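Local structure of flavin-dependent monooxygenase, oxygenase subunit HsaA (Mycobacterium tuberculosis, 3AFF) at residues Arg34-Glu39 with Gly80-Val85; Glu70-Leu75 with Val85-Gly90; Leu208-Met213 with Met231-Met236; His237-Ser242 with Arg324-Ala329. The protein probably catalyses the FMN-dependent ortho-hydroxylation of the secosteroid phenol 3-HSA to the catechol 3,4-DHSA during the breakdown of cholesterol. All blocks are in the same frame, centred on the assembly; numbering follows the deposited sequence.

Contact 1: Arg34-Glu39 with Gly80-Val85; sequences RRLPDE and GSTGWV
Leu36 illustrates how one forked side chain can join a loop to a helix: it packs against the side of helix 80-96 and divides its two methyls between successive turns. On the tight side, CD2 meets Val85 tip to tip, with Leu36 CD2 3.7 Å from Val85 CB and 3.8 Å from Val85 CG1. With CG1 turned anti to the backbone N (chi1 178°), Val85 presents CB and CG1 to this methyl. The other methyl crosses Thr82 at about a right angle, Leu36 CD1 lying 3.7 Å from Thr82 OG1 and equally near Thr82 CA. It also comes within 3.9 Å of Ser81 O, so helix backbone forms part of the socket. No hydrogen bond spans the two segments; Ser81 OG is held by Gly189 N. Together these pieces belong to the N-terminal helical domain of the acyl-CoA dehydrogenase fold, where the loop after helix 9-33 turns into helix 38-47. Arg34, the first residue beyond helix 9-33, has positive phi, and Pro37 occupies the N-cap of the second helix. On the loose side, toward solvent, Asp38 and Glu39 are exposed, while Arg34 and Arg35 start away from helix 80-96, Arg34 forming a salt bridge with Asp180. Next to Val85 on the helix sits Trp84, an FMN-binding residue by similarity, whose NE1 bonds to Ser143 OG.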
loop_
_atom_site.group_PDB
_atom_site.type_symbol
_atom_site.label_atom_id
_atom_site.label_comp_id
_atom_site.label_asym_id
_atom_site.label_seq_id
_atom_site.Cartn_x
_atom_site.Cartn_y
_atom_site.Cartn_z
ATOM N N ARG A 34 32.890 -38.145 -16.813
ATOM C CA ARG A 34 31.524 -37.951 -17.343
ATOM C C ARG A 34 30.544 -38.982 -16.808
ATOM O O ARG A 34 29.513 -39.257 -17.444
ATOM C CB ARG A 34 31.479 -37.904 -18.894
ATOM C CG ARG A 34 32.376 -36.770 -19.528
ATOM C CD ARG A 34 32.335 -36.717 -21.074
ATOM N NE ARG A 34 32.691 -38.013 -21.679
ATOM C CZ ARG A 34 31.829 -38.929 -22.141
ATOM N NH1 ARG A 34 30.511 -38.732 -22.114
ATOM N NH2 ARG A 34 32.296 -40.064 -22.642
ATOM N N ARG A 35 30.878 -39.542 -15.652
ATOM C CA ARG A 35 30.104 -40.572 -14.988
ATOM C C ARG A 35 30.839 -40.780 -13.672
ATOM O O ARG A 35 31.990 -40.402 -13.569
ATOM C CB ARG A 35 30.054 -41.849 -15.828
ATOM C CG ARG A 35 31.214 -42.750 -15.602
ATOM C CD ARG A 35 31.166 -43.997 -16.416
ATOM N NE ARG A 35 32.388 -44.764 -16.195
ATOM C CZ ARG A 35 33.351 -44.952 -17.111
ATOM N NH1 ARG A 35 33.232 -44.468 -18.365
ATOM N NH2 ARG A 35 34.432 -45.665 -16.782
ATOM N N LEU A 36 30.186 -41.328 -12.651
ATOM C CA LEU A 36 30.839 -41.559 -11.368
ATOM C C LEU A 36 31.947 -42.620 -11.427
ATOM O O LEU A 36 31.768 -43.693 -12.031
ATOM C CB LEU A 36 29.804 -41.906 -10.292
ATOM C CG LEU A 36 29.264 -40.831 -9.319
ATOM C CD1 LEU A 36 29.102 -39.430 -9.928
ATOM C CD2 LEU A 36 28.018 -41.301 -8.557
ATOM N N PRO A 37 33.108 -42.329 -10.780
ATOM C CA PRO A 37 34.183 -43.312 -10.695
ATOM C C PRO A 37 33.705 -44.551 -9.939
ATOM O O PRO A 37 32.952 -44.422 -8.984
ATOM C CB PRO A 37 35.297 -42.560 -9.902
ATOM C CG PRO A 37 34.943 -41.066 -10.090
ATOM C CD PRO A 37 33.450 -41.060 -10.096
ATOM N N ASP A 38 34.096 -45.737 -10.397
ATOM C CA ASP A 38 33.730 -46.976 -9.704
ATOM C C ASP A 38 34.013 -46.863 -8.213
ATOM O O ASP A 38 33.225 -47.342 -7.407
ATOM C CB ASP A 38 34.457 -48.188 -10.287
ATOM C CG ASP A 38 34.022 -48.506 -11.719
ATOM O OD1 ASP A 38 32.908 -48.091 -12.139
ATOM O OD2 ASP A 38 34.809 -49.174 -12.439
ATOM N N GLU A 39 35.131 -46.217 -7.867
ATOM C CA GLU A 39 35.594 -46.049 -6.492
ATOM C C GLU A 39 34.555 -45.346 -5.620
ATOM O O GLU A 39 34.369 -45.711 -4.452
ATOM C CB GLU A 39 36.939 -45.289 -6.454
ATOM C CG GLU A 39 37.542 -45.079 -5.033
ATOM C CD GLU A 39 39.064 -44.682 -5.012
ATOM O OE1 GLU A 39 39.725 -44.862 -3.918
ATOM O OE2 GLU A 39 39.587 -44.195 -6.077
ATOM N N GLY A 80 28.626 -32.084 -6.952
ATOM C CA GLY A 80 27.257 -31.947 -7.346
ATOM C C GLY A 80 26.752 -33.211 -8.040
ATOM O O GLY A 80 25.603 -33.634 -7.789
ATOM N N SER A 81 27.577 -33.749 -8.931
ATOM C CA SER A 81 27.264 -34.935 -9.778
ATOM C C SER A 81 27.101 -36.177 -8.934
ATOM O O SER A 81 26.220 -36.974 -9.189
ATOM C CB SER A 81 28.378 -35.250 -10.791
ATOM O OG SER A 81 28.464 -34.290 -11.833
ATOM N N THR A 82 27.958 -36.343 -7.929
ATOM C CA THR A 82 27.878 -37.475 -7.009
ATOM C C THR A 82 26.599 -37.418 -6.198
ATOM O O THR A 82 25.872 -38.412 -6.123
ATOM C CB THR A 82 29.099 -37.538 -6.063
ATOM O OG1 THR A 82 30.286 -37.749 -6.847
ATOM C CG2 THR A 82 28.934 -38.688 -5.004
ATOM N N GLY A 83 26.307 -36.268 -5.618
ATOM C CA GLY A 83 25.061 -36.088 -4.850
ATOM C C GLY A 83 23.823 -36.297 -5.735
ATOM O O GLY A 83 22.839 -36.920 -5.299
ATOM N N TRP A 84 23.851 -35.732 -6.960
ATOM C CA TRP A 84 22.768 -35.930 -7.932
ATOM C C TRP A 84 22.487 -37.423 -8.252
ATOM O O TRP A 84 21.346 -37.870 -8.153
ATOM C CB TRP A 84 23.106 -35.227 -9.214
ATOM C CG TRP A 84 22.042 -35.233 -10.302
ATOM C CD1 TRP A 84 21.931 -36.129 -11.376
ATOM C CD2 TRP A 84 21.030 -34.250 -10.499
ATOM N NE1 TRP A 84 20.896 -35.740 -12.205
ATOM C CE2 TRP A 84 20.311 -34.611 -11.675
ATOM C CE3 TRP A 84 20.625 -33.093 -9.768
ATOM C CZ2 TRP A 84 19.245 -33.860 -12.136
ATOM C CZ3 TRP A 84 19.577 -32.360 -10.220
ATOM C CH2 TRP A 84 18.882 -32.733 -11.398
ATOM N N VAL A 85 23.510 -38.159 -8.701
ATOM C CA VAL A 85 23.382 -39.594 -9.015
ATOM C C VAL A 85 23.008 -40.396 -7.795
ATOM O O VAL A 85 22.138 -41.307 -7.869
ATOM C CB VAL A 85 24.695 -40.193 -9.631
ATOM C CG1 VAL A 85 24.506 -41.691 -9.885
ATOM C CG2 VAL A 85 24.992 -39.544 -10.977
#

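Contact 2: Glu70-Leu75 with Val85-Gly90; sequences EATRRL and VSSIVG
Behind Thr72 and Leu75, which pack on Ser87 and Ser86, helix 65-76 carries two flat guanidinium groups, both met at their edges by Glu70. Arg73 grips this carboxylate side-on with two nitrogens: Arg73 NH2 reaches Glu70 OE1 at 2.9 Å, and Arg73 NE reaches Glu70 OE2 at 3.2 Å. Both oxygens are met on the syn side, Glu70 OE2 from well out of the carboxylate plane (33°). Arg74 comes from the other side of Glu70 OE1, its NE donating to the anti lone pair at 2.8 Å along an almost straight line (174°). One oxygen thus serves two arginines, a network that would probably stabilise the ionised carboxylate. Arg74 also bridges to Asp17, and Arg73 makes cation-pi contacts with Tyr250 and Trp294.

The buried side of the same helix faces helix 80-96, its neighbour across a short turn in the N-terminal helical domain of the acyl-CoA dehydrogenase fold. Here small residues let the backbones approach, the alpha carbons of Thr72 and Ser87 being 5.5 Å apart. Thr72 presses its methyl on the helix wall, with CG2 3.5 Å from Ser87 CA and 3.6 Å from Ser87 CB. Its OG1 sits between backbone N and carbonyl carbon (chi1 72°) and bonds to Phe69 O in its own helix. One turn on, Leu75 CD1 lies 3.6 Å from Ser86 CB. Ser86 OG bonds to Thr82 O of its own helix, and Ser87 OG probably to Thr240 O of helix 233-259, though the modelled separation is short.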
loop_
_atom_site.group_PDB
_atom_site.type_symbol
_atom_site.label_atom_id
_atom_site.label_comp_id
_atom_site.label_asym_id
_atom_site.label_seq_id
_atom_site.Cartn_x
_atom_site.Cartn_y
_atom_site.Cartn_z
ATOM N N GLU A 70 19.034 -35.734 3.487
ATOM C CA GLU A 70 20.194 -35.141 4.158
ATOM C C GLU A 70 21.526 -35.704 3.684
ATOM O O GLU A 70 22.466 -34.973 3.402
ATOM C CB GLU A 70 20.055 -35.309 5.712
ATOM C CG GLU A 70 21.322 -35.016 6.491
ATOM C CD GLU A 70 21.728 -33.529 6.405
ATOM O OE1 GLU A 70 22.962 -33.230 6.623
ATOM O OE2 GLU A 70 20.815 -32.693 6.068
ATOM N N ALA A 71 21.602 -37.037 3.624
ATOM C CA ALA A 71 22.680 -37.730 2.947
ATOM C C ALA A 71 23.027 -37.213 1.554
ATOM O O ALA A 71 24.226 -37.007 1.231
ATOM C CB ALA A 71 22.331 -39.278 2.903
ATOM N N THR A 72 22.020 -37.023 0.696
ATOM C CA THR A 72 22.289 -36.478 -0.639
ATOM C C THR A 72 22.748 -35.016 -0.625
ATOM O O THR A 72 23.508 -34.579 -1.501
ATOM C CB THR A 72 21.041 -36.612 -1.581
ATOM O OG1 THR A 72 20.019 -35.689 -1.189
ATOM C CG2 THR A 72 20.474 -38.070 -1.499
ATOM N N ARG A 73 22.206 -34.240 0.315
ATOM C CA ARG A 73 22.606 -32.820 0.513
ATOM C C ARG A 73 24.107 -32.741 0.834
ATOM O O ARG A 73 24.852 -31.981 0.193
ATOM C CB ARG A 73 21.764 -32.173 1.643
ATOM C CG ARG A 73 21.955 -30.594 1.726
ATOM C CD ARG A 73 21.530 -29.981 3.082
ATOM N NE ARG A 73 22.244 -30.569 4.218
ATOM C CZ ARG A 73 23.513 -30.268 4.529
ATOM N NH1 ARG A 73 24.180 -29.359 3.867
ATOM N NH2 ARG A 73 24.114 -30.846 5.551
ATOM N N ARG A 74 24.556 -33.553 1.792
ATOM C CA ARG A 74 26.003 -33.662 2.129
ATOM C C ARG A 74 26.866 -34.054 0.958
ATOM O O ARG A 74 27.873 -33.372 0.645
ATOM C CB ARG A 74 26.260 -34.672 3.265
ATOM C CG ARG A 74 25.442 -34.428 4.478
ATOM C CD ARG A 74 25.853 -35.372 5.676
ATOM N NE ARG A 74 24.971 -35.128 6.813
ATOM C CZ ARG A 74 25.070 -35.714 8.011
ATOM N NH1 ARG A 74 26.034 -36.584 8.274
ATOM N NH2 ARG A 74 24.168 -35.433 8.930
ATOM N N LEU A 75 26.499 -35.131 0.270
ATOM C CA LEU A 75 27.211 -35.505 -0.934
ATOM C C LEU A 75 27.294 -34.416 -1.957
ATOM O O LEU A 75 28.331 -34.234 -2.590
ATOM C CB LEU A 75 26.604 -36.769 -1.596
ATOM C CG LEU A 75 26.753 -38.043 -0.746
ATOM C CD1 LEU A 75 25.777 -39.251 -1.179
ATOM C CD2 LEU A 75 28.210 -38.455 -0.668
ATOM N N VAL A 85 23.510 -38.159 -8.701
ATOM C CA VAL A 85 23.382 -39.594 -9.015
ATOM C C VAL A 85 23.008 -40.396 -7.795
ATOM O O VAL A 85 22.138 -41.307 -7.869
ATOM C CB VAL A 85 24.695 -40.193 -9.631
ATOM C CG1 VAL A 85 24.506 -41.691 -9.885
ATOM C CG2 VAL A 85 24.992 -39.544 -10.977
ATOM N N SER A 86 23.605 -40.064 -6.653
ATOM C CA SER A 86 23.282 -40.801 -5.413
ATOM C C SER A 86 21.816 -40.690 -5.042
ATOM O O SER A 86 21.162 -41.673 -4.695
ATOM C CB SER A 86 24.190 -40.391 -4.216
ATOM O OG SER A 86 25.557 -40.582 -4.542
ATOM N N SER A 87 21.304 -39.468 -5.052
ATOM C CA SER A 87 19.914 -39.279 -4.766
ATOM C C SER A 87 19.000 -40.128 -5.700
ATOM O O SER A 87 18.103 -40.788 -5.228
ATOM C CB SER A 87 19.569 -37.806 -4.943
ATOM O OG SER A 87 18.299 -37.499 -4.388
ATOM N N ILE A 88 19.214 -40.002 -7.009
ATOM C CA ILE A 88 18.352 -40.573 -8.033
ATOM C C ILE A 88 18.459 -42.123 -8.002
ATOM O O ILE A 88 17.468 -42.805 -7.894
ATOM C CB ILE A 88 18.798 -40.029 -9.407
ATOM C CG1 ILE A 88 18.322 -38.598 -9.524
ATOM C CG2 ILE A 88 18.183 -40.889 -10.520
ATOM C CD1 ILE A 88 18.801 -37.858 -10.798
ATOM N N VAL A 89 19.668 -42.653 -8.068
ATOM C CA VAL A 89 19.872 -44.105 -7.962
ATOM C C VAL A 89 19.380 -44.649 -6.595
ATOM O O VAL A 89 18.714 -45.671 -6.576
ATOM C CB VAL A 89 21.313 -44.524 -8.424
ATOM C CG1 VAL A 89 21.529 -46.121 -8.439
ATOM C CG2 VAL A 89 21.545 -43.962 -9.815
ATOM N N GLY A 90 19.648 -43.976 -5.449
ATOM C CA GLY A 90 19.083 -44.481 -4.178
ATOM C C GLY A 90 17.580 -44.500 -3.992
ATOM O O GLY A 90 17.042 -45.413 -3.380
#

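Contact 3: Leu208-Met213 with Met231-Met236; sequences LSYKAM and MPWGTM
Strand 207-209 gives way to the short helix 210-214, which faces the first turn of helix 233-259, Met213 and Trp233 having the nearest alpha carbons at 7.5 Å. Trp233 is the shared surface, and Tyr210 and Met213 both lie on one side of it. The methionine chain extends from its backbone with CG anti to N (chi1 -178°), then bends at chi3 (58°), which lays the terminal methyl over the indole. Met213 CE stands 4.1 Å from the centroid of the six-membered ring, close enough to the normal for a CH-pi contact. Met213 SD approaches more obliquely, 3.6 Å from Trp233 CE3, and adds a Met-aromatic contact. Across the same six-membered ring from CE3, Tyr210 OH lies 3.7 Å from Trp233 CZ2. The two aromatic planes are inclined at 41°, neither stacked nor edge-to-face, with the Tyr210 and five-membered Trp233 ring centroids 5.1 Å apart. Ser209 caps the short helix, its OG accepting from Lys211 N at 3.2 Å and also bonding to Asp165.

Further aromatic residues lie around Trp233: His237 stacks on it, and Tyr120, an FMN-binding residue by similarity, meets it edge-to-face. Since no hydrogen bond joins the two segments, the contact relies on dispersion and on the polarisable sulfur and pi clouds. A directional restraint comes from outside the two segments, through the bond of Trp233 NE1 to Glu374 OE2, which would limit rotation of the ring presented to Tyr210 and Met213.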
loop_
_atom_site.group_PDB
_atom_site.type_symbol
_atom_site.label_atom_id
_atom_site.label_comp_id
_atom_site.label_asym_id
_atom_site.label_seq_id
_atom_site.Cartn_x
_atom_site.Cartn_y
_atom_site.Cartn_z
ATOM N N LEU A 208 4.441 -50.740 -13.346
ATOM C CA LEU A 208 3.716 -50.225 -12.200
ATOM C C LEU A 208 3.095 -48.879 -12.614
ATOM O O LEU A 208 3.828 -47.952 -13.023
ATOM C CB LEU A 208 4.654 -50.035 -10.981
ATOM C CG LEU A 208 4.000 -49.297 -9.800
ATOM C CD1 LEU A 208 2.859 -50.132 -9.261
ATOM C CD2 LEU A 208 4.991 -48.974 -8.693
ATOM N N SER A 209 1.764 -48.809 -12.517
ATOM C CA SER A 209 0.975 -47.645 -12.901
ATOM C C SER A 209 1.114 -46.504 -11.866
ATOM O O SER A 209 1.218 -46.751 -10.649
ATOM C CB SER A 209 -0.464 -48.125 -12.971
ATOM O OG SER A 209 -1.379 -47.091 -13.267
ATOM N N TYR A 210 1.118 -45.277 -12.356
ATOM C CA TYR A 210 1.092 -44.072 -11.496
ATOM C C TYR A 210 -0.225 -44.051 -10.727
ATOM O O TYR A 210 -0.244 -43.622 -9.565
ATOM C CB TYR A 210 1.200 -42.824 -12.357
ATOM C CG TYR A 210 2.604 -42.460 -12.764
ATOM C CD1 TYR A 210 3.682 -43.335 -12.512
ATOM C CD2 TYR A 210 2.877 -41.230 -13.369
ATOM C CE1 TYR A 210 4.983 -43.003 -12.863
ATOM C CE2 TYR A 210 4.242 -40.888 -13.753
ATOM C CZ TYR A 210 5.240 -41.788 -13.508
ATOM O OH TYR A 210 6.534 -41.520 -13.837
ATOM N N LYS A 211 -1.310 -44.589 -11.326
ATOM C CA LYS A 211 -2.577 -44.611 -10.656
ATOM C C LYS A 211 -2.483 -45.476 -9.357
ATOM O O LYS A 211 -2.836 -45.030 -8.238
ATOM C CB LYS A 211 -3.640 -45.079 -11.620
ATOM C CG LYS A 211 -5.011 -45.234 -10.942
ATOM C CD LYS A 211 -6.050 -45.988 -11.785
ATOM C CE LYS A 211 -7.482 -45.625 -11.298
ATOM N NZ LYS A 211 -7.666 -44.077 -11.161
ATOM N N ALA A 212 -1.946 -46.688 -9.510
ATOM C CA ALA A 212 -1.752 -47.631 -8.431
ATOM C C ALA A 212 -0.858 -47.121 -7.315
ATOM O O ALA A 212 -1.141 -47.320 -6.127
ATOM C CB ALA A 212 -1.215 -49.023 -9.007
ATOM N N MET A 213 0.254 -46.500 -7.674
ATOM C CA MET A 213 1.119 -45.869 -6.690
ATOM C C MET A 213 0.297 -44.794 -5.896
ATOM O O MET A 213 0.219 -44.813 -4.631
ATOM C CB MET A 213 2.315 -45.321 -7.473
ATOM C CG MET A 213 3.436 -44.645 -6.759
ATOM S SD MET A 213 4.928 -44.976 -7.767
ATOM C CE MET A 213 4.354 -44.242 -9.355
ATOM N N MET A 231 4.937 -42.763 1.363
ATOM C CA MET A 231 5.216 -41.336 1.040
ATOM C C MET A 231 4.683 -41.000 -0.360
ATOM O O MET A 231 4.602 -41.886 -1.188
ATOM C CB MET A 231 6.727 -41.089 1.125
ATOM C CG MET A 231 7.225 -41.043 2.545
ATOM S SD MET A 231 6.756 -39.521 3.454
ATOM C CE MET A 231 7.801 -38.398 2.586
ATOM N N PRO A 232 4.219 -39.747 -0.594
ATOM C CA PRO A 232 3.680 -39.514 -1.888
ATOM C C PRO A 232 4.732 -39.399 -2.997
ATOM O O PRO A 232 5.826 -38.852 -2.802
ATOM C CB PRO A 232 2.898 -38.205 -1.734
ATOM C CG PRO A 232 3.349 -37.615 -0.473
ATOM C CD PRO A 232 4.107 -38.568 0.291
ATOM N N TRP A 233 4.400 -39.956 -4.149
ATOM C CA TRP A 233 5.272 -39.802 -5.322
ATOM C C TRP A 233 5.587 -38.325 -5.624
ATOM O O TRP A 233 6.750 -37.976 -5.892
ATOM C CB TRP A 233 4.611 -40.471 -6.529
ATOM C CG TRP A 233 5.332 -40.224 -7.812
ATOM C CD1 TRP A 233 5.080 -39.226 -8.704
ATOM C CD2 TRP A 233 6.410 -40.996 -8.361
ATOM N NE1 TRP A 233 5.933 -39.323 -9.786
ATOM C CE2 TRP A 233 6.745 -40.414 -9.605
ATOM C CE3 TRP A 233 7.101 -42.150 -7.944
ATOM C CZ2 TRP A 233 7.797 -40.909 -10.420
ATOM C CZ3 TRP A 233 8.130 -42.644 -8.754
ATOM C CH2 TRP A 233 8.452 -42.031 -9.994
ATOM N N GLY A 234 4.548 -37.500 -5.530
ATOM C CA GLY A 234 4.613 -36.061 -5.913
ATOM C C GLY A 234 5.527 -35.241 -5.014
ATOM O O GLY A 234 5.974 -34.132 -5.401
ATOM N N THR A 235 5.786 -35.750 -3.796
ATOM C CA THR A 235 6.861 -35.256 -2.947
ATOM C C THR A 235 8.168 -35.962 -3.152
ATOM O O THR A 235 9.231 -35.307 -3.304
ATOM C CB THR A 235 6.474 -35.211 -1.417
ATOM O OG1 THR A 235 5.222 -34.520 -1.267
ATOM C CG2 THR A 235 7.512 -34.417 -0.603
ATOM N N MET A 236 8.153 -37.284 -3.180
ATOM C CA MET A 236 9.455 -38.017 -3.204
ATOM C C MET A 236 10.249 -37.762 -4.496
ATOM O O MET A 236 11.438 -37.623 -4.518
ATOM C CB MET A 236 9.203 -39.521 -3.030
ATOM C CG MET A 236 8.730 -39.909 -1.599
ATOM S SD MET A 236 10.047 -39.803 -0.370
ATOM C CE MET A 236 11.088 -41.190 -0.706
#

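Contact 4: His237-Ser242 with Arg324-Ala329; sequences HPTTIS and RDQVRA
Within the C-terminal helical bundle of the acyl-CoA dehydrogenase fold, helices 233-259 and 316-342 run side by side, and Gln326 bridges them by setting its amide against Pro238, Thr239 and Ser242. The chain of Gln326 is bent at chi2 (-72°), which brings the amide across the proline at about a right angle, with Gln326 CD 3.7 Å from Pro238 CB. At one end of the amide, Gln326 OE1 lies 3.1 Å from Thr239 OG1; the threonine hydroxyl also has Thr235 O as a partner, so its proton may be used in either direction. At the other end, Gln326 NE2 lies beside Ser242 OG, a weak, bent bond (120°) whose modelled length is too short to trust. The segment axes are 10.3 Å apart and only 6° from parallel, as suits two helices of a bundle separated in sequence by helix 286-309, whose Leu297 touches both Ser242 and Gln326. Pro238 lacks an amide hydrogen, and the helix is kinked there. Its carbonyl oxygen still accepts from Ile241 N and Ser242 N, each at 3.0 Å. Ile241, whose side chain leads away from Gln326, packs on Trp84, His368 and Ala369, residues that bind FMN by similarity.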
loop_
_atom_site.group_PDB
_atom_site.type_symbol
_atom_site.label_atom_id
_atom_site.label_comp_id
_atom_site.label_asym_id
_atom_site.label_seq_id
_atom_site.Cartn_x
_atom_site.Cartn_y
_atom_site.Cartn_z
ATOM N N HIS A 237 9.535 -37.726 -5.593
ATOM C CA HIS A 237 10.131 -37.641 -6.909
ATOM C C HIS A 237 10.812 -36.280 -7.131
ATOM O O HIS A 237 12.013 -36.273 -7.460
ATOM C CB HIS A 237 9.086 -37.998 -8.036
ATOM C CG HIS A 237 9.612 -37.827 -9.422
ATOM N ND1 HIS A 237 10.841 -38.316 -9.816
ATOM C CD2 HIS A 237 9.069 -37.248 -10.519
ATOM C CE1 HIS A 237 11.061 -37.982 -11.078
ATOM N NE2 HIS A 237 9.980 -37.381 -11.541
ATOM N N PRO A 238 10.102 -35.140 -6.989
ATOM C CA PRO A 238 10.908 -33.900 -7.098
ATOM C C PRO A 238 11.948 -33.631 -6.001
ATOM O O PRO A 238 12.969 -33.063 -6.297
ATOM C CB PRO A 238 9.825 -32.768 -7.120
ATOM C CG PRO A 238 8.725 -33.314 -6.427
ATOM C CD PRO A 238 8.666 -34.801 -6.906
ATOM N N THR A 239 11.704 -34.031 -4.739
ATOM C CA THR A 239 12.707 -33.836 -3.681
ATOM C C THR A 239 13.983 -34.512 -4.045
ATOM O O THR A 239 15.060 -34.045 -3.693
ATOM C CB THR A 239 12.192 -34.299 -2.277
ATOM O OG1 THR A 239 10.973 -33.653 -2.010
ATOM C CG2 THR A 239 13.155 -33.950 -1.151
ATOM N N THR A 240 13.912 -35.601 -4.794
ATOM C CA THR A 240 15.125 -36.309 -5.256
ATOM C C THR A 240 16.120 -35.409 -5.947
ATOM O O THR A 240 17.337 -35.606 -5.789
ATOM C CB THR A 240 14.755 -37.532 -6.251
ATOM O OG1 THR A 240 15.896 -38.243 -6.704
ATOM C CG2 THR A 240 14.029 -37.037 -7.548
ATOM N N ILE A 241 15.578 -34.451 -6.709
ATOM C CA ILE A 241 16.283 -33.437 -7.513
ATOM C C ILE A 241 16.610 -32.158 -6.665
ATOM O O ILE A 241 17.730 -31.668 -6.685
ATOM C CB ILE A 241 15.316 -33.061 -8.771
ATOM C CG1 ILE A 241 15.340 -34.185 -9.778
ATOM C CG2 ILE A 241 15.726 -31.821 -9.550
ATOM C CD1 ILE A 241 16.518 -35.098 -9.639
ATOM N N SER A 242 15.611 -31.661 -5.938
ATOM C CA SER A 242 15.759 -30.434 -5.186
ATOM C C SER A 242 16.770 -30.566 -4.044
ATOM O O SER A 242 17.510 -29.600 -3.789
ATOM C CB SER A 242 14.434 -29.962 -4.640
ATOM O OG SER A 242 13.506 -29.733 -5.713
ATOM N N ARG A 324 4.881 -26.479 -4.321
ATOM C CA ARG A 324 5.231 -25.097 -4.522
ATOM C C ARG A 324 6.578 -24.800 -3.881
ATOM O O ARG A 324 7.350 -24.012 -4.425
ATOM C CB ARG A 324 4.121 -24.136 -4.100
ATOM C CG ARG A 324 3.522 -24.368 -2.751
ATOM C CD ARG A 324 3.245 -23.018 -1.972
ATOM N NE ARG A 324 4.236 -22.850 -0.879
ATOM C CZ ARG A 324 3.979 -22.588 0.418
ATOM N NH1 ARG A 324 2.732 -22.414 0.867
ATOM N NH2 ARG A 324 5.001 -22.475 1.276
ATOM N N ASP A 325 6.895 -25.461 -2.770
ATOM C CA ASP A 325 8.205 -25.295 -2.159
ATOM C C ASP A 325 9.380 -25.831 -2.954
ATOM O O ASP A 325 10.509 -25.391 -2.716
ATOM C CB ASP A 325 8.223 -25.814 -0.697
ATOM C CG ASP A 325 7.405 -24.933 0.249
ATOM O OD1 ASP A 325 6.996 -23.824 -0.179
ATOM O OD2 ASP A 325 7.159 -25.340 1.405
ATOM N N GLN A 326 9.170 -26.757 -3.903
ATOM C CA GLN A 326 10.301 -27.220 -4.733
ATOM C C GLN A 326 10.939 -26.068 -5.494
ATOM O O GLN A 326 12.133 -25.880 -5.418
ATOM C CB GLN A 326 9.868 -28.314 -5.747
ATOM C CG GLN A 326 9.156 -29.522 -5.076
ATOM C CD GLN A 326 10.064 -30.428 -4.259
ATOM O OE1 GLN A 326 9.576 -31.242 -3.415
ATOM N NE2 GLN A 326 11.358 -30.342 -4.502
ATOM N N VAL A 327 10.160 -25.298 -6.246
ATOM C CA VAL A 327 10.717 -24.091 -6.873
ATOM C C VAL A 327 11.216 -23.026 -5.906
ATOM O O VAL A 327 12.203 -22.381 -6.212
ATOM C CB VAL A 327 9.801 -23.413 -7.972
ATOM C CG1 VAL A 327 9.530 -24.408 -9.066
ATOM C CG2 VAL A 327 8.534 -22.957 -7.373
ATOM N N ARG A 328 10.566 -22.831 -4.763
ATOM C CA ARG A 328 11.035 -21.783 -3.861
ATOM C C ARG A 328 12.437 -22.151 -3.333
ATOM O O ARG A 328 13.345 -21.326 -3.357
ATOM C CB ARG A 328 10.073 -21.572 -2.701
ATOM C CG ARG A 328 8.631 -21.267 -3.152
ATOM C CD ARG A 328 7.777 -20.542 -2.081
ATOM N NE ARG A 328 6.483 -20.121 -2.687
ATOM C CZ ARG A 328 5.322 -19.997 -2.014
ATOM N NH1 ARG A 328 5.285 -20.237 -0.706
ATOM N NH2 ARG A 328 4.188 -19.634 -2.630
ATOM N N ALA A 329 12.612 -23.399 -2.889
ATOM C CA ALA A 329 13.882 -23.831 -2.336
ATOM C C ALA A 329 15.007 -23.750 -3.345
ATOM O O ALA A 329 16.064 -23.197 -3.073
ATOM C CB ALA A 329 13.770 -25.230 -1.807
#

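In the fold
All four contacts are largely buried, yet their chemistry varies with position. Contacts 1 and 2 share helix 80-96 and Val85 in the N-terminal helical domain, and both rest on methyl packing against that helix; contact 2 adds a charged network on its partly exposed side. Contacts 3 and 4 use consecutive parts of helix 233-259, one aromatic, with a single methionine, where it faces the end of the beta region, the other polar where it packs on helix 316-342 within the C-terminal bundle. The domains meet between contacts 2 and 4, through Ile88 packing on Thr240 and Ile241, with a probable bond from Ser87, and between contacts 1 and 4, through Trp84 and Ile241. Contacts 1 and 3 lie on opposite sides of the chain's centre.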